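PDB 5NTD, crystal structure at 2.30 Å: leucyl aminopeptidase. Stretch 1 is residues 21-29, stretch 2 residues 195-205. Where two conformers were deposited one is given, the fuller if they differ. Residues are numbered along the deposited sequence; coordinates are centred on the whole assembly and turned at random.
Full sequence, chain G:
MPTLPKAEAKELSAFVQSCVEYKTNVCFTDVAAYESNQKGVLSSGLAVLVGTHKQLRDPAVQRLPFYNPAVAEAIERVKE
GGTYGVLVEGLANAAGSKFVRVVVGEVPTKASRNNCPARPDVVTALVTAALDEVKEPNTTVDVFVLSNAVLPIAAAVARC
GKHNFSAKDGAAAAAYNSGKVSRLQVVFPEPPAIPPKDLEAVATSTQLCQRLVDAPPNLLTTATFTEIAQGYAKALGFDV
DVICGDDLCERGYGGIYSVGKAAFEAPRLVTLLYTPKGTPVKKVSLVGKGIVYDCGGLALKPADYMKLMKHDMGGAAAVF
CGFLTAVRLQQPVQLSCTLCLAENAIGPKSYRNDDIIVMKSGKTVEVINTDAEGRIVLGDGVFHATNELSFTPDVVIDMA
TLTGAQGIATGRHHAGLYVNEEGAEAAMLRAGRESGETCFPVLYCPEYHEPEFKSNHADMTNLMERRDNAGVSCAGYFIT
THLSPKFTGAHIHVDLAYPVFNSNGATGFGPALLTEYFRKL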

ATOM      1  N   GLU G  21      16.457  41.836 -10.730  1.00 28.09           N
ATOM      2  CA  GLU G  21      16.957  42.993  -9.955  0.50 28.64           C
ATOM      3  C   GLU G  21      17.308  42.650  -8.512  1.00 29.55           C
ATOM      4  O   GLU G  21      17.595  43.550  -7.707  1.00 30.31           O
ATOM      5  CB  GLU G  21      15.944  44.135  -9.977  0.50 28.90           C
ATOM      6  CG  GLU G  21      15.676  44.620 -11.396  0.50 30.01           C
ATOM      7  CD  GLU G  21      14.664  45.739 -11.462  0.50 30.38           C
ATOM      8  OE1 GLU G  21      14.204  46.201 -10.397  0.50 30.32           O
ATOM      9  OE2 GLU G  21      14.313  46.121 -12.587  0.50 31.13           O
ATOM     10  N   TYR G  22      17.291  41.364  -8.177  1.00 27.63           N
ATOM     11  CA  TYR G  22      17.514  40.952  -6.793  1.00 26.66           C
ATOM     12  C   TYR G  22      18.865  41.471  -6.288  1.00 26.77           C
ATOM     13  O   TYR G  22      19.885  41.308  -6.933  1.00 28.30           O
ATOM     14  CB  TYR G  22      17.424  39.428  -6.599  1.00 27.11           C
ATOM     15  CG  TYR G  22      17.622  39.101  -5.149  1.00 26.15           C
ATOM     16  CD1 TYR G  22      16.621  39.319  -4.232  1.00 26.22           C
ATOM     17  CD2 TYR G  22      18.843  38.670  -4.691  1.00 26.15           C
ATOM     18  CE1 TYR G  22      16.829  39.094  -2.869  1.00 27.22           C
ATOM     19  CE2 TYR G  22      19.070  38.471  -3.339  1.00 27.14           C
ATOM     20  CZ  TYR G  22      18.054  38.690  -2.430  1.00 26.59           C
ATOM     21  OH  TYR G  22      18.275  38.450  -1.112  1.00 26.11           O
ATOM     22  N   LYS G  23      18.823  42.122  -5.141  1.00 26.47           N
ATOM     23  CA  LYS G  23      20.029  42.580  -4.433  1.00 27.21           C
ATOM     24  C   LYS G  23      19.998  41.990  -3.011  1.00 27.68           C
ATOM     25  O   LYS G  23      18.944  41.877  -2.384  1.00 28.67           O
ATOM     26  CB  LYS G  23      20.239  44.128  -4.408  1.00 27.25           C
ATOM     27  N   THR G  24      21.159  41.616  -2.515  1.00 26.98           N
ATOM     28  CA  THR G  24      21.251  40.978  -1.209  1.00 27.19           C
ATOM     29  C   THR G  24      21.028  41.947  -0.053  1.00 28.23           C
ATOM     30  O   THR G  24      21.205  43.117  -0.178  1.00 29.30           O
ATOM     31  CB  THR G  24      22.597  40.300  -0.969  1.00 27.14           C
ATOM     32  OG1 THR G  24      22.595  39.642   0.322  1.00 26.25           O
ATOM     33  CG2 THR G  24      23.742  41.315  -1.012  1.00 27.73           C
ATOM     34  N   ASN G  25      20.617  41.401   1.062  1.00 28.94           N
ATOM     35  CA  ASN G  25      20.420  42.157   2.301  1.00 29.51           C
ATOM     36  C   ASN G  25      21.668  42.117   3.191  1.00 31.16           C
ATOM     37  O   ASN G  25      21.661  42.637   4.303  1.00 29.88           O
ATOM     38  CB  ASN G  25      19.268  41.532   3.122  1.00 29.48           C
ATOM     39  CG  ASN G  25      19.603  40.100   3.542  1.00 28.09           C
ATOM     40  OD1 ASN G  25      20.043  39.329   2.712  1.00 27.90           O
ATOM     41  ND2 ASN G  25      19.442  39.767   4.802  1.00 28.99           N
ATOM     42  N   VAL G  26      22.705  41.434   2.738  1.00 31.81           N
ATOM     43  CA  VAL G  26      23.911  41.227   3.563  1.00 31.57           C
ATOM     44  C   VAL G  26      25.048  42.116   3.088  1.00 31.65           C
ATOM     45  O   VAL G  26      25.320  42.226   1.894  1.00 32.95           O
ATOM     46  CB  VAL G  26      24.381  39.751   3.532  1.00 31.47           C
ATOM     47  CG1 VAL G  26      25.496  39.490   4.546  1.00 31.29           C
ATOM     48  CG2 VAL G  26      23.220  38.811   3.824  1.00 31.64           C
ATOM     49  N   CYS G  27      25.730  42.715   4.040  1.00 31.57           N
ATOM     50  CA  CYS G  27      27.011  43.392   3.763  1.00 32.63           C
ATOM     51  C   CYS G  27      28.067  42.912   4.755  1.00 32.90           C
ATOM     52  O   CYS G  27      27.781  42.229   5.718  1.00 31.66           O
ATOM     53  CB  CYS G  27      26.891  44.912   3.807  1.00 33.09           C
ATOM     54  SG  CYS G  27      26.284  45.517   5.389  1.00 34.91           S
ATOM     55  N   PHE G  28      29.316  43.212   4.437  1.00 34.22           N
ATOM     56  CA  PHE G  28      30.459  42.654   5.156  1.00 32.44           C
ATOM     57  C   PHE G  28      31.449  43.752   5.503  1.00 34.59           C
ATOM     58  O   PHE G  28      31.770  44.612   4.694  1.00 32.60           O
ATOM     59  CB  PHE G  28      31.161  41.573   4.326  1.00 32.11           C
ATOM     60  CG  PHE G  28      30.235  40.481   3.891  1.00 32.94           C
ATOM     61  CD1 PHE G  28      29.500  40.604   2.715  1.00 32.52           C
ATOM     62  CD2 PHE G  28      30.033  39.360   4.701  1.00 31.96           C
ATOM     63  CE1 PHE G  28      28.607  39.612   2.318  1.00 32.58           C
ATOM     64  CE2 PHE G  28      29.166  38.367   4.300  1.00 33.92           C
ATOM     65  CZ  PHE G  28      28.439  38.493   3.102  1.00 32.74           C
ATOM     66  N   THR G  29      31.977  43.646   6.710  1.00 34.72           N
ATOM     67  CA  THR G  29      33.033  44.526   7.148  1.00 34.57           C
ATOM     68  C   THR G  29      33.878  43.808   8.168  1.00 35.05           C
ATOM     69  O   THR G  29      33.796  42.575   8.317  1.00 33.02           O
ATOM     70  CB  THR G  29      32.458  45.862   7.677  1.00 36.38           C
ATOM     71  OG1 THR G  29      33.531  46.789   7.932  1.00 37.84           O
ATOM     72  CG2 THR G  29      31.623  45.678   8.944  1.00 36.50           C
ATOM     73  N   PRO G 195      37.475  40.347  -0.824  1.00 37.76           N
ATOM     74  CA  PRO G 195      36.865  41.667  -0.630  1.00 37.59           C
ATOM     75  C   PRO G 195      35.346  41.627  -0.314  1.00 37.28           C
ATOM     76  O   PRO G 195      34.632  40.816  -0.873  1.00 35.20           O
ATOM     77  CB  PRO G 195      37.092  42.366  -1.986  1.00 36.46           C
ATOM     78  CG  PRO G 195      38.228  41.638  -2.594  1.00 36.26           C
ATOM     79  CD  PRO G 195      38.100  40.227  -2.146  1.00 36.34           C
ATOM     80  N   PRO G 196      34.861  42.540   0.545  1.00 36.50           N
ATOM     81  CA  PRO G 196      33.424  42.641   0.842  1.00 36.49           C
ATOM     82  C   PRO G 196      32.480  42.627  -0.356  1.00 36.31           C
ATOM     83  O   PRO G 196      31.471  41.929  -0.314  1.00 37.61           O
ATOM     84  CB  PRO G 196      33.310  43.986   1.595  1.00 36.21           C
ATOM     85  CG  PRO G 196      34.643  44.155   2.239  1.00 36.20           C
ATOM     86  CD  PRO G 196      35.643  43.546   1.284  1.00 35.68           C
ATOM     87  N   LYS G 197      32.770  43.393  -1.394  1.00 35.25           N
ATOM     88  CA  LYS G 197      31.865  43.434  -2.593  1.00 35.14           C
ATOM     89  C   LYS G 197      31.825  42.048  -3.293  1.00 35.46           C
ATOM     90  O   LYS G 197      30.809  41.648  -3.861  1.00 36.79           O
ATOM     91  CB  LYS G 197      32.234  44.558  -3.579  1.00 34.79           C
ATOM     92  N   ASP G 198      32.941  41.334  -3.255  1.00 33.32           N
ATOM     93  CA  ASP G 198      32.984  39.970  -3.786  1.00 32.92           C
ATOM     94  C   ASP G 198      32.124  39.013  -2.918  1.00 33.39           C
ATOM     95  O   ASP G 198      31.431  38.119  -3.437  1.00 31.85           O
ATOM     96  CB  ASP G 198      34.430  39.449  -3.852  1.00 33.78           C
ATOM     97  CG  ASP G 198      35.260  40.124  -4.958  1.00 33.67           C
ATOM     98  OD1 ASP G 198      34.821  41.163  -5.499  1.00 33.71           O
ATOM     99  OD2 ASP G 198      36.297  39.527  -5.356  1.00 33.13           O
ATOM    100  N   LEU G 199      32.232  39.177  -1.600  1.00 31.55           N
ATOM    101  CA  LEU G 199      31.411  38.397  -0.670  1.00 32.33           C
ATOM    102  C   LEU G 199      29.936  38.721  -0.879  1.00 32.26           C
ATOM    103  O   LEU G 199      29.078  37.833  -0.850  1.00 34.83           O
ATOM    104  CB  LEU G 199      31.794  38.631   0.775  1.00 32.50           C
ATOM    105  CG  LEU G 199      33.179  38.095   1.146  1.00 33.22           C
ATOM    106  CD1 LEU G 199      33.521  38.473   2.591  1.00 33.21           C
ATOM    107  CD2 LEU G 199      33.266  36.587   0.977  1.00 33.31           C
ATOM    108  N   GLU G 200      29.636  39.975  -1.149  1.00 32.41           N
ATOM    109  CA  GLU G 200      28.240  40.354  -1.491  1.00 35.23           C
ATOM    110  C   GLU G 200      27.720  39.639  -2.732  1.00 32.85           C
ATOM    111  O   GLU G 200      26.586  39.173  -2.758  1.00 36.57           O
ATOM    112  CB  GLU G 200      28.073  41.844  -1.727  1.00 37.30           C
ATOM    113  CG  GLU G 200      27.938  42.629  -0.446  1.00 38.28           C
ATOM    114  CD  GLU G 200      27.653  44.090  -0.695  1.00 40.47           C
ATOM    115  OE1 GLU G 200      26.989  44.433  -1.710  1.00 42.74           O
ATOM    116  OE2 GLU G 200      28.075  44.902   0.147  1.00 44.75           O
ATOM    117  N   ALA G 201      28.560  39.540  -3.731  1.00 32.07           N
ATOM    118  CA  ALA G 201      28.187  38.840  -4.981  1.00 31.95           C
ATOM    119  C   ALA G 201      27.855  37.356  -4.716  1.00 32.12           C
ATOM    120  O   ALA G 201      26.868  36.816  -5.232  1.00 31.93           O
ATOM    121  CB  ALA G 201      29.269  38.939  -6.015  1.00 31.13           C
ATOM    122  N   VAL G 202      28.654  36.738  -3.869  1.00 30.85           N
ATOM    123  CA  VAL G 202      28.419  35.323  -3.441  1.00 31.96           C
ATOM    124  C   VAL G 202      27.094  35.181  -2.686  1.00 30.61           C
ATOM    125  O   VAL G 202      26.283  34.324  -2.978  1.00 29.05           O
ATOM    126  CB  VAL G 202      29.569  34.796  -2.550  1.00 31.72           C
ATOM    127  CG1 VAL G 202      29.240  33.444  -1.939  1.00 31.20           C
ATOM    128  CG2 VAL G 202      30.825  34.680  -3.384  1.00 33.33           C
ATOM    129  N   ALA G 203      26.922  36.052  -1.709  1.00 31.21           N
ATOM    130  CA  ALA G 203      25.696  36.052  -0.901  1.00 30.49           C
ATOM    131  C   ALA G 203      24.479  36.301  -1.765  1.00 30.25           C
ATOM    132  O   ALA G 203      23.424  35.673  -1.603  1.00 30.22           O
ATOM    133  CB  ALA G 203      25.762  37.089   0.178  1.00 31.46           C
ATOM    134  N   THR G 204      24.641  37.195  -2.722  1.00 29.02           N
ATOM    135  CA  THR G 204      23.548  37.500  -3.675  1.00 28.46           C
ATOM    136  C   THR G 204      23.145  36.242  -4.463  1.00 27.91           C
ATOM    137  O   THR G 204      21.956  35.974  -4.655  1.00 28.74           O
ATOM    138  CB  THR G 204      23.957  38.639  -4.633  1.00 28.23           C
ATOM    139  OG1 THR G 204      24.283  39.780  -3.834  1.00 28.81           O
ATOM    140  CG2 THR G 204      22.816  39.004  -5.608  1.00 28.03           C
ATOM    141  N   SER G 205      24.142  35.507  -4.944  1.00 25.98           N
ATOM    142  CA  SER G 205      23.887  34.291  -5.729  1.00 25.93           C
ATOM    143  C   SER G 205      23.242  33.182  -4.873  1.00 26.80           C
ATOM    144  O   SER G 205      22.360  32.479  -5.328  1.00 26.29           O
ATOM    145  CB  SER G 205      25.145  33.784  -6.389  1.00 26.11           C
ATOM    146  OG  SER G 205      25.331  34.430  -7.647  1.00 26.70           O
TER
HETATM  147  O   HOH W   1      29.871  44.209   1.920  1.00 45.65           O

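The contact centres on Phe28, which loses 110 Å² to the helix, more than any other residue of either stretch. Its CA-to-CB bond points toward the helix, and with chi1 at -55° (m) and chi2 at 87° the ring lies against Leu199: Leu199 CB sits 3.8 Å from the centroid of the Phe28 ring and 20° off the ring normal, a CH-pi contact over one face. Ala203, one turn further along, meets the ring at its edge, with Phe28 CZ 4.2 Å from Ala203 CB. The helix backbone also comes close here, Phe28 CE1 lying 3.6 Å from Leu199 C. Ala203 CB, whose CA-to-CB bond points toward the strand, is also 4.5 Å from Val26 CB, so the small methyl touches both Val26 and the Phe28 ring. At the start of the helix, Pro196 CB packs 4.2 Å from Phe28 CB.

The strand and helix run roughly antiparallel, at 152°, with axes approaching to 7.5 Å, so residues before the strand meet later helical turns. Thr24 and Thr204, whose CA atoms are 4.8 Å apart, pack through Thr24 CG2 and Thr204 OG1 at 3.3 Å. This is not a hydrogen bond; each hydroxyl is engaged within its own stretch. Val26 N donates to Thr24 OG1 at 3.0 Å, and Thr204 OG1 donates to Glu200 O at 2.6 Å. Thr204 OG1 thus bonds to Glu200 O and also lies against Thr24 CG2, and on the same residue Thr204 CG2 lies 4.1 Å from Tyr22 CD2.

No direct hydrogen bond crosses the interface. Its polar edge is bridged by water 1, which accepts from Phe28 N at 2.8 Å and donates to Glu200 OE2 at 2.6 Å. Glu200 suits this position because its aliphatic portion packs against the strand, with Glu200 CG 3.5 Å from Val26 O, while its carboxylate reaches the water. In all, 468 Å² is buried, summed over both sides.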